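Side-chain contact in carbohydrate kinase, pfkB family (Enterococcus faecalis, PDB 3KTN), which probably phosphorylates 2-keto-3-deoxygluconate, as a magnesium-binding member of the PfkB (ribokinase-like) family of carbohydrate kinases: residues M12-P17 against Q314-L319. Residues are numbered along the deposited sequence; the frame is centred on the assembly and turned at random.
Sequences MLRFTP and QGDIPL
Arg14 reaches out from strand 12-16 and meets Asp316 in a buried salt bridge. With chi1 at 172° the side chain leaves the strand opposite its own N and runs straight out to NE, which carries the guanidinium clear of the strand to the loop 314-319. There Arg14 NH1 gives a nearly straight hydrogen bond to Asp316 OD2, modelled at 2.5 Å, a doubtfully short length, with the carboxylate plane turned 70° from that of the guanidinium. This is the tight side, since both side chains are buried. Two further bonds help fix the rotation of the guanidinium: Arg14 NE donates in plane to Thr16 OG1 at 2.7 Å, and Arg14 NH2 forms a salt bridge with Asp274, a residue of the magnesium site. Packing is looser at the partly exposed Gly315, whose CA sits obliquely 3.4 Å from Arg14 NH1; its backbone N also bonds to Asp274, tying this loop to the metal region. The contact thus joins the small sheet that forms the lid in PfkB relatives to the main domain: strand 12-16 runs between strands 28-34 and 88-93, Asp316 also touches Asn39 of helix 36-46, and its loop links helices 296-310 and 322-330.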
HETATM    1  N   MSE A  12     -14.070   6.802  18.945  1.00 31.82           N
HETATM    2  CA  MSE A  12     -13.342   7.808  18.169  1.00 32.80           C
HETATM    3  C   MSE A  12     -12.644   7.178  16.966  1.00 29.88           C
HETATM    4  O   MSE A  12     -12.325   5.989  16.967  1.00 26.01           O
HETATM    5  CB  MSE A  12     -12.264   8.490  19.018  1.00 36.37           C
HETATM    6  CG  MSE A  12     -12.748   9.593  19.943  1.00 46.40           C
HETATM    7 SE   MSE A  12     -11.234  10.629  20.587  1.00 63.67          SE
HETATM    8  CE  MSE A  12     -11.250  12.051  19.287  1.00 57.72           C
ATOM      9  N   LEU A  13     -12.403   8.000  15.954  1.00 28.32           N
ATOM     10  CA  LEU A  13     -11.691   7.571  14.760  1.00 29.74           C
ATOM     11  C   LEU A  13     -10.229   7.919  14.992  1.00 28.12           C
ATOM     12  O   LEU A  13      -9.927   9.035  15.399  1.00 25.38           O
ATOM     13  CB  LEU A  13     -12.158   8.353  13.531  1.00 30.18           C
ATOM     14  CG  LEU A  13     -13.387   7.990  12.702  1.00 33.84           C
ATOM     15  CD1 LEU A  13     -14.476   7.428  13.563  1.00 32.55           C
ATOM     16  CD2 LEU A  13     -13.854   9.239  11.962  1.00 31.81           C
ATOM     17  N   ARG A  14      -9.329   6.971  14.751  1.00 27.34           N
ATOM     18  CA  ARG A  14      -7.904   7.245  14.874  1.00 25.72           C
ATOM     19  C   ARG A  14      -7.298   7.108  13.487  1.00 24.97           C
ATOM     20  O   ARG A  14      -7.507   6.102  12.809  1.00 25.88           O
ATOM     21  CB  ARG A  14      -7.200   6.271  15.820  1.00 23.81           C
ATOM     22  CG  ARG A  14      -5.679   6.447  15.781  1.00 26.96           C
ATOM     23  CD  ARG A  14      -4.937   5.467  16.687  1.00 27.42           C
ATOM     24  NE  ARG A  14      -3.552   5.304  16.253  1.00 24.89           N
ATOM     25  CZ  ARG A  14      -2.618   4.659  16.944  1.00 27.63           C
ATOM     26  NH1 ARG A  14      -2.915   4.115  18.117  1.00 25.07           N
ATOM     27  NH2 ARG A  14      -1.383   4.552  16.462  1.00 26.49           N
ATOM     28  N   PHE A  15      -6.553   8.123  13.067  1.00 24.81           N
ATOM     29  CA  PHE A  15      -5.908   8.111  11.761  1.00 25.43           C
ATOM     30  C   PHE A  15      -4.404   8.019  11.994  1.00 25.20           C
ATOM     31  O   PHE A  15      -3.833   8.828  12.713  1.00 24.97           O
ATOM     32  CB  PHE A  15      -6.238   9.392  10.994  1.00 24.84           C
ATOM     33  CG  PHE A  15      -7.690   9.531  10.646  1.00 26.91           C
ATOM     34  CD1 PHE A  15      -8.271   8.707   9.685  1.00 26.75           C
ATOM     35  CD2 PHE A  15      -8.478  10.488  11.274  1.00 25.27           C
ATOM     36  CE1 PHE A  15      -9.619   8.837   9.350  1.00 26.88           C
ATOM     37  CE2 PHE A  15      -9.828  10.628  10.945  1.00 27.70           C
ATOM     38  CZ  PHE A  15     -10.397   9.798   9.980  1.00 27.96           C
ATOM     39  N   THR A  16      -3.763   7.040  11.375  1.00 24.46           N
ATOM     40  CA  THR A  16      -2.334   6.864  11.570  1.00 24.03           C
ATOM     41  C   THR A  16      -1.616   6.614  10.259  1.00 22.31           C
ATOM     42  O   THR A  16      -2.025   5.748   9.473  1.00 24.26           O
ATOM     43  CB  THR A  16      -2.050   5.648  12.475  1.00 27.14           C
ATOM     44  OG1 THR A  16      -2.888   5.713  13.633  1.00 31.31           O
ATOM     45  CG2 THR A  16      -0.560   5.603  12.902  1.00 25.05           C
ATOM     46  N   PRO A  17      -0.551   7.380   9.988  1.00 21.68           N
ATOM     47  CA  PRO A  17       0.191   7.160   8.739  1.00 21.24           C
ATOM     48  C   PRO A  17       0.952   5.845   8.961  1.00 20.11           C
ATOM     49  O   PRO A  17       1.226   5.467  10.099  1.00 19.15           O
ATOM     50  CB  PRO A  17       1.144   8.357   8.674  1.00 20.23           C
ATOM     51  CG  PRO A  17       0.476   9.411   9.537  1.00 21.95           C
ATOM     52  CD  PRO A  17      -0.095   8.603  10.674  1.00 21.04           C
ATOM     53  N   GLN A 314       0.474  -2.501  17.388  1.00 25.74           N
ATOM     54  CA  GLN A 314       0.196  -1.235  16.712  1.00 25.71           C
ATOM     55  C   GLN A 314      -1.274  -0.861  16.923  1.00 26.21           C
ATOM     56  O   GLN A 314      -2.159  -1.710  16.798  1.00 25.48           O
ATOM     57  CB  GLN A 314       0.514  -1.358  15.216  1.00 23.64           C
ATOM     58  CG  GLN A 314       1.997  -1.602  14.936  1.00 22.09           C
ATOM     59  CD  GLN A 314       2.301  -1.722  13.457  1.00 25.15           C
ATOM     60  OE1 GLN A 314       2.201  -0.743  12.701  1.00 27.85           O
ATOM     61  NE2 GLN A 314       2.660  -2.925  13.026  1.00 17.15           N
ATOM     62  N   GLY A 315      -1.534   0.401  17.258  1.00 27.37           N
ATOM     63  CA  GLY A 315      -2.909   0.826  17.477  1.00 27.88           C
ATOM     64  C   GLY A 315      -3.352   0.730  18.926  1.00 28.91           C
ATOM     65  O   GLY A 315      -2.698   0.076  19.743  1.00 25.80           O
ATOM     66  N   ASP A 316      -4.474   1.378  19.232  1.00 31.21           N
ATOM     67  CA  ASP A 316      -5.046   1.425  20.588  1.00 32.92           C
ATOM     68  C   ASP A 316      -5.630   0.131  21.142  1.00 32.84           C
ATOM     69  O   ASP A 316      -5.572  -0.117  22.349  1.00 32.94           O
ATOM     70  CB  ASP A 316      -6.177   2.455  20.667  1.00 35.58           C
ATOM     71  CG  ASP A 316      -5.741   3.847  20.282  1.00 41.37           C
ATOM     72  OD1 ASP A 316      -6.059   4.782  21.042  1.00 46.41           O
ATOM     73  OD2 ASP A 316      -5.102   4.015  19.223  1.00 43.58           O
ATOM     74  N   ILE A 317      -6.232  -0.666  20.269  1.00 31.98           N
ATOM     75  CA  ILE A 317      -6.885  -1.898  20.697  1.00 31.01           C
ATOM     76  C   ILE A 317      -5.943  -2.995  21.164  1.00 29.42           C
ATOM     77  O   ILE A 317      -5.106  -3.468  20.399  1.00 28.87           O
ATOM     78  CB  ILE A 317      -7.767  -2.496  19.575  1.00 32.76           C
ATOM     79  CG1 ILE A 317      -8.618  -1.403  18.914  1.00 33.39           C
ATOM     80  CG2 ILE A 317      -8.673  -3.576  20.157  1.00 32.77           C
ATOM     81  CD1 ILE A 317      -9.681  -0.822  19.806  1.00 37.66           C
ATOM     82  N   PRO A 318      -6.075  -3.418  22.434  1.00 29.39           N
ATOM     83  CA  PRO A 318      -5.232  -4.481  23.000  1.00 30.25           C
ATOM     84  C   PRO A 318      -5.860  -5.806  22.573  1.00 31.94           C
ATOM     85  O   PRO A 318      -6.843  -6.258  23.171  1.00 34.02           O
ATOM     86  CB  PRO A 318      -5.349  -4.268  24.517  1.00 28.54           C
ATOM     87  CG  PRO A 318      -5.912  -2.863  24.659  1.00 28.78           C
ATOM     88  CD  PRO A 318      -6.851  -2.755  23.492  1.00 28.50           C
ATOM     89  N   LEU A 319      -5.306  -6.405  21.525  1.00 32.16           N
ATOM     90  CA  LEU A 319      -5.807  -7.665  20.988  1.00 32.46           C
ATOM     91  C   LEU A 319      -5.004  -8.845  21.535  1.00 34.16           C
ATOM     92  O   LEU A 319      -4.224  -9.474  20.809  1.00 35.01           O
ATOM     93  CB  LEU A 319      -5.724  -7.636  19.457  1.00 34.02           C
ATOM     94  CG  LEU A 319      -6.533  -6.527  18.764  1.00 35.60           C
ATOM     95  CD1 LEU A 319      -6.052  -6.346  17.342  1.00 36.23           C
ATOM     96  CD2 LEU A 319      -8.010  -6.870  18.779  1.00 34.75           C
TER